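Long-range contacts in putative branched chain amino acid ABC transporter, periplasmic amino acid-binding protein (Brucella ovis, PDB 4XFK), which probably binds branched-chain and related amino acids in the periplasm as the substrate-capturing component of an ABC-type amino-acid transport system: residues V35-L39 and V300-Q304; A79-G85 and V110-G116; T95-R99 and K126-H131. The protein carries 1 engineered substitution. One frame throughout, in Å; residues are numbered along the deposited sequence. Where two conformers were deposited one is given.

Interaction 1 of 3, residues V35-L39 and V300-Q304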
# COMPACT_ATOMS: atom_id res chain seq x y z
N VAL A 35 -11.47 -2.63 -3.65
CA VAL A 35 -11.90 -4.00 -3.48
C VAL A 35 -13.23 -4.25 -4.21
O VAL A 35 -13.38 -5.24 -4.93
CB VAL A 35 -11.98 -4.37 -1.98
CG1 VAL A 35 -12.64 -5.74 -1.78
CG2 VAL A 35 -10.58 -4.36 -1.37
N LEU A 36 -14.19 -3.34 -4.04
CA LEU A 36 -15.46 -3.50 -4.74
C LEU A 36 -15.25 -3.38 -6.25
O LEU A 36 -15.90 -4.08 -7.02
CB LEU A 36 -16.49 -2.47 -4.26
CG LEU A 36 -16.96 -2.71 -2.82
CD1 LEU A 36 -18.04 -1.71 -2.44
CD2 LEU A 36 -17.45 -4.13 -2.63
N TYR A 37 -14.34 -2.51 -6.67
CA TYR A 37 -14.04 -2.40 -8.10
C TYR A 37 -13.54 -3.73 -8.67
O TYR A 37 -14.09 -4.24 -9.65
CB TYR A 37 -13.03 -1.28 -8.37
CG TYR A 37 -12.55 -1.21 -9.80
CD1 TYR A 37 -13.21 -0.42 -10.74
CD2 TYR A 37 -11.41 -1.90 -10.21
CE1 TYR A 37 -12.76 -0.35 -12.05
CE2 TYR A 37 -10.95 -1.83 -11.51
CZ TYR A 37 -11.63 -1.06 -12.44
OH TYR A 37 -11.16 -0.99 -13.73
N GLN A 38 -12.49 -4.30 -8.08
CA GLN A 38 -11.87 -5.46 -8.70
C GLN A 38 -12.60 -6.77 -8.44
O GLN A 38 -12.73 -7.60 -9.34
CB GLN A 38 -10.38 -5.56 -8.35
CG GLN A 38 -9.66 -6.58 -9.22
CD GLN A 38 -9.77 -6.27 -10.71
OE1 GLN A 38 -9.71 -5.11 -11.13
NE2 GLN A 38 -9.91 -7.31 -11.52
N LEU A 39 -13.10 -6.97 -7.22
CA LEU A 39 -13.98 -8.11 -7.00
C LEU A 39 -15.25 -7.96 -7.84
O LEU A 39 -15.84 -8.95 -8.27
CB LEU A 39 -14.32 -8.30 -5.53
CG LEU A 39 -13.16 -8.65 -4.60
CD1 LEU A 39 -13.68 -8.96 -3.22
CD2 LEU A 39 -12.36 -9.83 -5.13
N VAL A 300 -6.15 -2.93 -6.32
CA VAL A 300 -6.69 -3.42 -7.58
C VAL A 300 -5.75 -4.43 -8.24
O VAL A 300 -6.16 -5.53 -8.64
CB VAL A 300 -6.99 -2.28 -8.57
CG1 VAL A 300 -7.35 -2.84 -9.95
CG2 VAL A 300 -8.09 -1.36 -8.03
N PHE A 301 -4.47 -4.08 -8.36
CA PHE A 301 -3.53 -4.93 -9.07
C PHE A 301 -3.32 -6.25 -8.31
O PHE A 301 -3.21 -7.32 -8.91
CB PHE A 301 -2.19 -4.22 -9.31
CG PHE A 301 -2.28 -2.93 -10.10
CD1 PHE A 301 -3.39 -2.63 -10.87
CD2 PHE A 301 -1.24 -2.01 -10.06
CE1 PHE A 301 -3.47 -1.44 -11.59
CE2 PHE A 301 -1.30 -0.82 -10.79
CZ PHE A 301 -2.42 -0.53 -11.54
N GLY A 302 -3.30 -6.17 -6.99
CA GLY A 302 -3.20 -7.36 -6.18
C GLY A 302 -4.38 -8.28 -6.40
O GLY A 302 -4.21 -9.49 -6.52
N LEU A 303 -5.57 -7.70 -6.45
CA LEU A 303 -6.76 -8.51 -6.68
C LEU A 303 -6.84 -9.01 -8.12
O LEU A 303 -7.45 -10.04 -8.37
CB LEU A 303 -8.03 -7.77 -6.26
CG LEU A 303 -8.18 -7.57 -4.75
CD1 LEU A 303 -9.36 -6.64 -4.44
CD2 LEU A 303 -8.37 -8.91 -4.05
N GLN A 304 -6.18 -8.32 -9.06
CA GLN A 304 -6.02 -8.87 -10.40
C GLN A 304 -5.13 -10.11 -10.39
O GLN A 304 -5.44 -11.10 -11.06
CB GLN A 304 -5.49 -7.82 -11.38
CG GLN A 304 -6.50 -6.73 -11.67
CD GLN A 304 -6.05 -5.75 -12.73
OE1 GLN A 304 -4.93 -5.83 -13.24
NE2 GLN A 304 -6.92 -4.80 -13.07
O HOH W 1 -9.29 -9.75 -10.54
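Val35 begins the contact with its backbone: its CA lies 3.8 Å from CD1 of Leu303, and its CG2 meets the same CD1 at 4.0 Å, although its CA-to-CB bond points away. Tyr37 sets ring atom CD2 4.0 Å from CG2 of Val300, while its hydroxyl is hydrogen-bonded to Asp283 of helix 274-288. The CA-to-CB bond of Gln38 points toward the partner helix, and Gln38 loses the most surface on its own side; its CA is 5.7 Å from CA of Val300, the nearest backbone approach. The segments run in the same general direction, their axes crossing at 29° and approaching to 9.0 Å; helix 296-312 returns from late in the chain to pack beside helix 26-44 in the N-terminal lobe of a periplasmic binding protein. The Gln38 stem lies on Leu303, CG to CB at 3.6 Å, and its amide is used at both ends. Gln38 OE1 accepts a weak hydrogen bond of 3.4 Å from NE2 of Gln304, whereas Gln38 NE2 donates over 2.7 Å to water 1, which donates to the carbonyl O of Leu303 at 2.9 Å. Leu39 brings CD2 to 4.2 Å from CD2 of Leu303 and also touches Ile55 of strand 54-59.

Interaction 2 of 3, residues A79-G85 and V110-G116. With NA (sodium ion), chain D.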
# COMPACT_ATOMS: atom_id res chain seq x y z
N ALA A 79 -16.01 -16.81 6.17
CA ALA A 79 -14.99 -16.22 5.30
C ALA A 79 -13.78 -17.14 5.23
O ALA A 79 -13.26 -17.57 6.26
CB ALA A 79 -14.58 -14.84 5.80
N GLN A 80 -13.33 -17.44 4.02
CA GLN A 80 -12.09 -18.20 3.83
C GLN A 80 -10.92 -17.27 3.55
O GLN A 80 -9.76 -17.70 3.53
CB GLN A 80 -12.21 -19.18 2.66
CG GLN A 80 -13.41 -20.12 2.71
CD GLN A 80 -14.54 -19.62 1.82
OE1 GLN A 80 -14.60 -18.44 1.47
NE2 GLN A 80 -15.45 -20.52 1.46
N ILE A 81 -11.22 -15.99 3.31
CA ILE A 81 -10.23 -14.99 2.96
C ILE A 81 -10.54 -13.69 3.71
O ILE A 81 -11.70 -13.26 3.78
CB ILE A 81 -10.23 -14.70 1.44
CG1 ILE A 81 -10.08 -16.00 0.66
CG2 ILE A 81 -9.13 -13.69 1.08
CD1 ILE A 81 -9.88 -15.81 -0.81
N ILE A 82 -9.49 -13.11 4.28
CA ILE A 82 -9.55 -11.81 4.95
C ILE A 82 -8.73 -10.82 4.14
O ILE A 82 -7.59 -11.11 3.77
CB ILE A 82 -8.90 -11.89 6.36
CG1 ILE A 82 -9.55 -12.99 7.21
CG2 ILE A 82 -8.92 -10.52 7.05
CD1 ILE A 82 -11.01 -12.76 7.52
N VAL A 83 -9.30 -9.65 3.87
CA VAL A 83 -8.61 -8.59 3.16
C VAL A 83 -8.56 -7.32 4.02
O VAL A 83 -9.57 -6.94 4.64
CB VAL A 83 -9.33 -8.27 1.85
CG1 VAL A 83 -8.79 -7.01 1.24
CG2 VAL A 83 -9.23 -9.46 0.89
N GLN A 84 -7.39 -6.68 4.06
CA GLN A 84 -7.19 -5.47 4.85
C GLN A 84 -5.93 -4.79 4.34
O GLN A 84 -5.06 -5.45 3.75
CB GLN A 84 -7.07 -5.81 6.34
CG GLN A 84 -6.84 -4.62 7.27
CD GLN A 84 -5.37 -4.29 7.48
OE1 GLN A 84 -4.49 -5.03 7.03
NE2 GLN A 84 -5.09 -3.18 8.16
N GLY A 85 -5.81 -3.47 4.54
CA GLY A 85 -4.58 -2.79 4.18
C GLY A 85 -4.28 -1.43 4.78
O GLY A 85 -3.20 -0.89 4.53
N VAL A 110 -7.37 -20.20 6.60
CA VAL A 110 -7.87 -18.92 6.11
C VAL A 110 -6.71 -18.13 5.52
O VAL A 110 -5.59 -18.15 6.05
CB VAL A 110 -8.53 -18.14 7.28
CG1 VAL A 110 -8.84 -16.70 6.90
CG2 VAL A 110 -9.80 -18.87 7.75
N LEU A 111 -6.96 -17.47 4.39
CA LEU A 111 -5.96 -16.63 3.74
C LEU A 111 -6.09 -15.18 4.16
O LEU A 111 -7.19 -14.66 4.29
CB LEU A 111 -6.12 -16.69 2.22
CG LEU A 111 -5.54 -17.88 1.48
CD1 LEU A 111 -6.18 -18.01 0.12
CD2 LEU A 111 -4.03 -17.70 1.36
N TYR A 112 -4.95 -14.51 4.35
CA TYR A 112 -4.94 -13.07 4.57
C TYR A 112 -4.30 -12.42 3.34
O TYR A 112 -3.09 -12.57 3.10
CB TYR A 112 -4.21 -12.73 5.87
CG TYR A 112 -3.94 -11.26 6.11
CD1 TYR A 112 -4.79 -10.27 5.63
CD2 TYR A 112 -2.82 -10.87 6.85
CE1 TYR A 112 -4.51 -8.92 5.86
CE2 TYR A 112 -2.55 -9.55 7.08
CZ TYR A 112 -3.39 -8.58 6.59
OH TYR A 112 -3.07 -7.27 6.83
N LEU A 113 -5.12 -11.73 2.54
CA LEU A 113 -4.61 -10.93 1.44
C LEU A 113 -4.40 -9.51 1.93
O LEU A 113 -5.34 -8.76 2.17
CB LEU A 113 -5.59 -10.94 0.27
CG LEU A 113 -6.05 -12.32 -0.22
CD1 LEU A 113 -6.95 -12.14 -1.42
CD2 LEU A 113 -4.87 -13.22 -0.56
N ASN A 114 -3.13 -9.18 2.11
CA ASN A 114 -2.73 -7.88 2.61
C ASN A 114 -2.56 -6.96 1.41
O ASN A 114 -1.64 -7.09 0.62
CB ASN A 114 -1.43 -8.07 3.40
CG ASN A 114 -0.74 -6.77 3.72
OD1 ASN A 114 -1.26 -5.68 3.45
ND2 ASN A 114 0.45 -6.87 4.31
N LEU A 115 -3.50 -6.03 1.26
CA LEU A 115 -3.51 -5.17 0.09
C LEU A 115 -2.83 -3.83 0.30
O LEU A 115 -2.87 -2.98 -0.59
CB LEU A 115 -4.94 -4.94 -0.41
CG LEU A 115 -5.72 -6.17 -0.89
CD1 LEU A 115 -7.07 -5.76 -1.44
CD2 LEU A 115 -4.94 -6.95 -1.95
N GLY A 116 -2.19 -3.63 1.46
CA GLY A 116 -1.53 -2.35 1.66
C GLY A 116 -0.92 -2.02 3.00
O GLY A 116 -0.59 -0.86 3.23
NA NA D . -2.11 0.82 3.44
O HOH W 2 -0.60 2.11 2.35
O HOH W 3 -2.76 2.55 4.68
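Val110 enters beside Gln80, its CG1 packing on CG1 of Ile82 at 3.8 Å. The parallel ladder starts at Leu111, whose N donates to O of Gln80 (2.9 Å) and whose O accepts from N of Ile82 (2.8 Å). Tyr112 reaches along its face of the sheet to donate from OH to OE1 of Gln84 at 2.7 Å. Leu113 continues the ladder, N to O of Ile82 at 2.8 Å and, weakly, O from N of Gln84 at 3.5 Å; its CG touches CG2 of Ile81 at 3.6 Å. Asn114 OD1 accepts from N of Gly116 (3.0 Å) in an Asx turn, and also from N of Ala117. Leu115 N donates to O of Gln84 at 3.0 Å, and its CD1 meets CG1 of Val83 at 3.4 Å. At Gly116 the carbonyl O, like that of Gly85, lies 2.3 Å from the sodium ion, which Tyr31 and two waters also bind. Helix 88-104 links these neighbouring strands in a beta-alpha-beta unit and lies over the face of Gln84 and Tyr112; strand 13-18 adjoins 81-84, and helix 296-312 covers Ile81, Leu113 and Leu115.

Interaction 3 of 3, residues T95-R99 and K126-H131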
# COMPACT_ATOMS: atom_id res chain seq x y z
N THR A 95 -2.54 -10.79 10.91
CA THR A 95 -1.69 -11.85 10.40
C THR A 95 -1.39 -12.92 11.46
O THR A 95 -1.37 -14.11 11.14
CB THR A 95 -0.40 -11.30 9.74
OG1 THR A 95 0.02 -12.22 8.74
CG2 THR A 95 0.74 -11.07 10.74
N GLU A 96 -1.20 -12.49 12.70
CA GLU A 96 -0.91 -13.43 13.78
C GLU A 96 -2.13 -14.25 14.16
O GLU A 96 -2.03 -15.46 14.37
CB GLU A 96 -0.34 -12.71 15.00
CG GLU A 96 1.13 -12.35 14.87
CD GLU A 96 1.99 -13.56 14.56
OE1 GLU A 96 1.95 -14.54 15.33
OE2 GLU A 96 2.71 -13.53 13.54
N ASP A 97 -3.29 -13.60 14.22
CA ASP A 97 -4.52 -14.33 14.52
C ASP A 97 -4.85 -15.36 13.44
O ASP A 97 -5.28 -16.48 13.76
CB ASP A 97 -5.69 -13.36 14.72
CG ASP A 97 -5.57 -12.56 16.00
OD1 ASP A 97 -4.74 -12.91 16.86
OD2 ASP A 97 -6.31 -11.56 16.14
N VAL A 98 -4.63 -15.00 12.18
CA VAL A 98 -4.84 -15.95 11.09
C VAL A 98 -3.84 -17.11 11.16
O VAL A 98 -4.21 -18.28 11.02
CB VAL A 98 -4.79 -15.25 9.71
CG1 VAL A 98 -4.71 -16.29 8.60
CG2 VAL A 98 -6.02 -14.35 9.55
N ARG A 99 -2.57 -16.79 11.41
CA ARG A 99 -1.54 -17.82 11.51
C ARG A 99 -1.87 -18.82 12.62
O ARG A 99 -1.77 -20.04 12.43
CB ARG A 99 -0.16 -17.20 11.75
CG ARG A 99 0.96 -18.24 11.72
CD ARG A 99 2.30 -17.62 12.09
NE ARG A 99 2.29 -17.14 13.46
CZ ARG A 99 2.49 -17.91 14.52
NH1 ARG A 99 2.73 -19.21 14.36
NH2 ARG A 99 2.45 -17.39 15.74
N LYS A 126 7.28 -11.91 10.66
CA LYS A 126 5.92 -12.42 10.77
C LYS A 126 5.42 -13.10 9.50
O LYS A 126 4.24 -13.40 9.37
CB LYS A 126 4.94 -11.30 11.16
CG LYS A 126 5.03 -10.88 12.62
CD LYS A 126 3.87 -9.97 12.99
CE LYS A 126 3.85 -9.69 14.48
NZ LYS A 126 5.13 -9.09 14.94
N CYS A 127 6.32 -13.34 8.55
CA CYS A 127 6.00 -14.03 7.31
C CYS A 127 5.41 -15.41 7.58
O CYS A 127 5.94 -16.14 8.42
CB CYS A 127 7.29 -14.17 6.49
SG CYS A 127 7.21 -15.22 5.04
N HIS A 128 4.34 -15.77 6.88
CA HIS A 128 3.83 -17.14 6.92
C HIS A 128 3.10 -17.43 5.62
O HIS A 128 2.80 -16.53 4.83
CB HIS A 128 2.96 -17.42 8.15
CG HIS A 128 1.72 -16.59 8.22
ND1 HIS A 128 0.48 -17.04 7.79
CD2 HIS A 128 1.52 -15.33 8.68
CE1 HIS A 128 -0.41 -16.09 7.99
NE2 HIS A 128 0.19 -15.04 8.53
N PHE A 129 2.82 -18.71 5.40
CA PHE A 129 2.36 -19.17 4.10
C PHE A 129 1.00 -18.60 3.70
O PHE A 129 0.73 -18.40 2.52
CB PHE A 129 2.32 -20.70 4.08
CG PHE A 129 1.90 -21.28 2.75
CD1 PHE A 129 2.79 -21.35 1.69
CD2 PHE A 129 0.61 -21.75 2.58
CE1 PHE A 129 2.39 -21.89 0.47
CE2 PHE A 129 0.21 -22.29 1.37
CZ PHE A 129 1.10 -22.36 0.31
N TYR A 130 0.15 -18.31 4.68
CA TYR A 130 -1.22 -17.88 4.37
C TYR A 130 -1.41 -16.37 4.39
O TYR A 130 -2.53 -15.88 4.29
CB TYR A 130 -2.24 -18.62 5.25
CG TYR A 130 -2.31 -20.10 4.92
CD1 TYR A 130 -3.10 -20.56 3.87
CD2 TYR A 130 -1.55 -21.03 5.63
CE1 TYR A 130 -3.15 -21.92 3.55
CE2 TYR A 130 -1.59 -22.38 5.32
CZ TYR A 130 -2.38 -22.82 4.28
OH TYR A 130 -2.42 -24.17 3.98
N HIS A 131 -0.30 -15.63 4.50
CA HIS A 131 -0.29 -14.20 4.25
C HIS A 131 0.37 -13.92 2.91
O HIS A 131 1.41 -14.52 2.57
CB HIS A 131 0.47 -13.45 5.37
CG HIS A 131 0.90 -12.06 4.99
ND1 HIS A 131 2.13 -11.79 4.45
CD2 HIS A 131 0.26 -10.86 5.07
CE1 HIS A 131 2.24 -10.49 4.20
NE2 HIS A 131 1.12 -9.91 4.58
O HOH W 4 2.54 -11.79 7.89
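His128 and Thr95 bury the most surface in this contact. The imidazole of His128 slots against the helix, and its NE2 donates to OG1 of Thr95 across 2.8 Å, with the hydroxyl near the plane of the ring. One turn further along the helix, CB of Arg99 sits over a face of the same ring, 3.8 Å from its centroid and 4° off the normal, a CH-pi contact; CG1 of Val98 lies 4.3 Å from CE1 of His128. Thr95 OG1 also donates to water 4 at 2.7 Å, which donates to the carbonyl O of Lys126 at 2.8 Å, so a single hydroxyl ties the loop at two points. Lys126, third in buried area, passes its aliphatic chain across the side of the helix: CD is 4.0 Å from CG2 of Thr95, and CG is 3.6 Å from OE2 of Glu96. The charged ends pair elsewhere, Lys126 with Glu121, and Glu96 OE1 with Arg99 NH2 within the helix at 2.9 Å. From His128 to His131 the loop makes a type I beta turn that leads it into strand 131-133, the edge of the parallel sheet. Helix 88-104 packs beside this turn, Thr95 also touching Tyr112 of strand 111-114, while helix 322-331 lies against Phe129.

In the fold
All three contacts belong to the N-terminal lobe. Interaction 2 is its sheet core, built on backbone hydrogen bonds and ending in a sodium site. Interaction 1 is also buried but joins two helices, through apolar side chains and a glutamine with a weak hydrogen bond to Gln304 and a water bridge; it meets interaction 2 where Leu115 CD1 lies 3.8 Å from Val35 CG2 and 3.9 Å from Leu303 CD1. Interaction 3 is only partly buried and more polar, fixing a loop to helix 88-104, which connects the two strands of interaction 2. It adjoins strand 111-114 through Tyr112 N and Tyr130 O, 2.8 Å apart, whereas the nearest atoms of interactions 1 and 3 are about 11 Å apart.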